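Local coordinates for protein glycosyl hydrolase, family 8 (PDB 3REN) that acts as an alpha-amylase of Clostridium perfringens, probably cleaving alpha-linked glucans such as starch, and is built on an (alpha/alpha)6-barrel related to glycoside hydrolase family 8, at residues 230-233 with 234-238; 283-286 with 287-291. One frame throughout, in Å; residues are numbered along the deposited sequence.

Contact 1. Residues 230-233 with 234-238; sequences DFLL and STIVI
Thr235 CG2 rests over one face of the Phe231 ring, 3.9 Å from the ring centroid and displaced toward the rim, a CH-pi contact across one turn of helix. The Phe231 ring reaches it because CG stands anti to the backbone N (chi1 -171°) and swings along the helix toward the next turn. The other branch of the same threonine turns back on the chain: Thr235 OG1 donates to Leu232 O at 2.7 Å, tilted from the carbonyl plane, and is also hydrogen-bonded to Asn288 ND2. Leu232 O also accepts from Ile236 N at 3.1 Å, so two donors grip one carbonyl oxygen. Beside it Leu232 CG lies 4.2 Å from Ile236 CD1, an apolar contact.

Asp230 is the N-cap of this helix, its OD1 receiving a weak bond from Leu233 N at 3.5 Å. Asp230 O accepts from Ser234 N, and a water links the same oxygen to Ser234 OG, which is bonded in turn to Tyr212 N. The contact opens helix 231-243 directly after strand 228-230. Phe231 packs on Trp254 and Ile255 of helix 249-262 and meets Tyr269 edge-to-face, while Leu232 and Ile236 lean on helix 283-296.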
# COMPACT_ATOMS: atom_id res chain seq x y z
N ASP A 230 1.75 8.57 13.03
CA ASP A 230 1.55 8.64 11.56
C ASP A 230 0.35 7.79 11.20
O ASP A 230 0.45 6.54 11.10
CB ASP A 230 2.77 8.10 10.79
CG ASP A 230 2.70 8.40 9.29
OD1 ASP A 230 1.59 8.24 8.67
OD2 ASP A 230 3.74 8.78 8.73
N PHE A 231 -0.78 8.44 10.98
CA PHE A 231 -2.04 7.67 10.87
C PHE A 231 -2.10 6.72 9.68
O PHE A 231 -2.62 5.60 9.82
CB PHE A 231 -3.25 8.60 10.90
CG PHE A 231 -4.53 7.88 11.00
CD1 PHE A 231 -5.49 8.02 10.00
CD2 PHE A 231 -4.82 7.09 12.12
CE1 PHE A 231 -6.72 7.34 10.08
CE2 PHE A 231 -6.05 6.41 12.20
CZ PHE A 231 -6.99 6.54 11.17
N LEU A 232 -1.62 7.17 8.51
CA LEU A 232 -1.65 6.32 7.32
C LEU A 232 -0.94 5.02 7.59
O LEU A 232 -1.46 3.92 7.27
CB LEU A 232 -1.01 7.00 6.11
CG LEU A 232 -0.93 6.05 4.91
CD1 LEU A 232 -2.35 5.72 4.36
CD2 LEU A 232 -0.10 6.70 3.83
N LEU A 233 0.24 5.10 8.17
CA LEU A 233 1.00 3.92 8.45
C LEU A 233 0.27 3.00 9.40
O LEU A 233 0.30 1.87 9.20
CB LEU A 233 2.39 4.23 8.94
CG LEU A 233 3.48 4.51 7.93
CD1 LEU A 233 3.06 5.11 6.64
CD2 LEU A 233 4.64 5.24 8.55
N SER A 234 -0.40 3.53 10.40
CA SER A 234 -1.15 2.63 11.31
C SER A 234 -2.34 1.94 10.59
O SER A 234 -2.65 0.80 10.88
CB SER A 234 -1.65 3.38 12.54
OG SER A 234 -0.58 3.63 13.45
N THR A 235 -3.01 2.64 9.69
CA THR A 235 -4.05 2.00 8.89
C THR A 235 -3.50 0.83 8.06
O THR A 235 -4.19 -0.20 7.90
CB THR A 235 -4.89 2.97 8.03
OG1 THR A 235 -4.10 3.55 6.97
CG2 THR A 235 -5.48 4.05 8.93
N ILE A 236 -2.28 0.97 7.54
CA ILE A 236 -1.68 -0.13 6.79
C ILE A 236 -1.48 -1.31 7.75
O ILE A 236 -1.89 -2.44 7.45
CB ILE A 236 -0.37 0.28 6.09
CG1 ILE A 236 -0.66 1.30 4.99
CG2 ILE A 236 0.35 -0.99 5.44
CD1 ILE A 236 0.53 2.11 4.55
N VAL A 237 -0.89 -1.05 8.92
CA VAL A 237 -0.65 -2.13 9.90
C VAL A 237 -1.98 -2.81 10.27
O VAL A 237 -2.08 -4.05 10.34
CB VAL A 237 0.01 -1.59 11.18
CG1 VAL A 237 0.02 -2.65 12.26
CG2 VAL A 237 1.44 -1.06 10.90
N ILE A 238 -3.00 -2.00 10.55
CA ILE A 238 -4.32 -2.53 10.94
C ILE A 238 -4.93 -3.39 9.86
O ILE A 238 -5.38 -4.51 10.15
CB ILE A 238 -5.30 -1.40 11.34
CG1 ILE A 238 -4.80 -0.73 12.64
CG2 ILE A 238 -6.73 -1.91 11.45
CD1 ILE A 238 -5.40 0.67 12.90
O HOH W 1 1.82 4.68 12.58

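Contact 2. Residues 283-286 with 287-291; sequences PSIY and SNVAL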
# COMPACT_ATOMS: atom_id res chain seq x y z
N PRO A 283 -6.30 10.73 0.24
CA PRO A 283 -7.04 9.59 -0.32
C PRO A 283 -6.52 8.22 0.17
O PRO A 283 -7.29 7.28 0.24
CB PRO A 283 -6.79 9.72 -1.83
CG PRO A 283 -6.44 11.20 -2.03
CD PRO A 283 -5.70 11.59 -0.81
N SER A 284 -5.23 8.10 0.49
CA SER A 284 -4.66 6.81 0.94
C SER A 284 -5.17 6.41 2.32
O SER A 284 -5.36 5.23 2.60
CB SER A 284 -3.13 6.87 0.94
OG SER A 284 -2.69 6.92 -0.40
N ILE A 285 -5.35 7.40 3.19
CA ILE A 285 -5.95 7.18 4.50
C ILE A 285 -7.37 6.65 4.32
O ILE A 285 -7.73 5.58 4.84
CB ILE A 285 -6.05 8.48 5.28
CG1 ILE A 285 -4.65 9.04 5.52
CG2 ILE A 285 -6.83 8.27 6.60
CD1 ILE A 285 -3.97 8.38 6.62
N TYR A 286 -8.18 7.42 3.57
CA TYR A 286 -9.59 7.00 3.34
C TYR A 286 -9.72 5.65 2.65
O TYR A 286 -10.59 4.86 3.00
CB TYR A 286 -10.39 8.08 2.60
CG TYR A 286 -10.62 9.30 3.47
CD1 TYR A 286 -11.17 9.17 4.75
CD2 TYR A 286 -10.25 10.57 3.04
CE1 TYR A 286 -11.39 10.29 5.59
CE2 TYR A 286 -10.47 11.71 3.86
CZ TYR A 286 -11.04 11.55 5.13
OH TYR A 286 -11.26 12.64 5.94
N SER A 287 -8.84 5.40 1.67
CA SER A 287 -8.76 4.09 1.02
C SER A 287 -8.56 2.97 1.98
O SER A 287 -9.27 1.96 1.89
CB SER A 287 -7.63 4.05 -0.01
OG SER A 287 -7.93 4.94 -1.08
N ASN A 288 -7.61 3.11 2.91
CA ASN A 288 -7.34 2.05 3.85
C ASN A 288 -8.49 1.82 4.82
O ASN A 288 -8.79 0.68 5.17
CB ASN A 288 -6.04 2.36 4.62
CG ASN A 288 -4.80 1.99 3.82
OD1 ASN A 288 -4.89 1.25 2.85
ND2 ASN A 288 -3.64 2.50 4.21
N VAL A 289 -9.11 2.92 5.27
CA VAL A 289 -10.24 2.84 6.18
C VAL A 289 -11.39 2.09 5.50
O VAL A 289 -12.03 1.22 6.10
CB VAL A 289 -10.69 4.26 6.63
CG1 VAL A 289 -11.94 4.17 7.47
CG2 VAL A 289 -9.58 4.96 7.43
N ALA A 290 -11.64 2.42 4.22
CA ALA A 290 -12.63 1.70 3.41
C ALA A 290 -12.29 0.23 3.25
O ALA A 290 -13.17 -0.62 3.32
CB ALA A 290 -12.78 2.37 2.02
N LEU A 291 -11.01 -0.09 3.04
CA LEU A 291 -10.62 -1.53 2.91
C LEU A 291 -10.78 -2.31 4.22
O LEU A 291 -11.16 -3.50 4.23
CB LEU A 291 -9.19 -1.67 2.38
CG LEU A 291 -9.14 -1.26 0.91
CD1 LEU A 291 -7.73 -0.92 0.53
CD2 LEU A 291 -9.76 -2.37 0.00
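The first turns of helix 283-296, one of the helices of the (alpha/alpha)6-barrel, begin at Pro283, whose carbonyl oxygen is gripped twice by Ser287. Ser287 N donates to Pro283 O with an N-H...O angle of 159°, and Ser287 OG donates to Pro283 O at 2.8 Å. The two donors come from opposite faces of the carbonyl plane. The hydroxyl can fold back this far because OG lies beside its own backbone N, chi1 -66°. Asn288 N donates to Ser284 O at 3.1 Å. The Asn288 amide merely packs there, CG lying 3.5 Å from Ser284 O, while its ND2 is hydrogen-bonded to Thr235 OG1 of helix 231-243. Val289 N bonds to Ile285 O at 3.0 Å, and Val289 CG2 sits against that oxygen at 3.2 Å.

Other polar groups find partners outside these turns: Ser284 OG bonds to Asp337 and Asn340, and Tyr286 OH to Glu281 OE1, just before the helix, and to Leu265 N. In this largely buried setting, the Ser287 hydroxyl is satisfied within its own helix by a carbonyl that already accepts a main-chain N-H, which probably lets it lie against Asn340 and Ala344 of helix 335-346.

Overall arrangement
Along the chain, strand 228-230 runs into helix 231-243, where contact 1 joins successive turns at the N-terminal end. Helix 249-262 and strand 268-270 follow before helix 283-296 begins with contact 2. The two contacts are therefore in series, neither nesting nor crossing, and each spans a few residues without closing a long loop. Their centres lie 10 Å apart and they touch through side chains: Thr235 OG1 and Asn288 ND2 are 3.0 Å apart, a probable hydrogen bond, with Leu232 and Ile236 packed against the Asn288 amide. This ties helix 231-243 to helix 283-296, while contact 2 also adjoins helices 299-312 and 335-346.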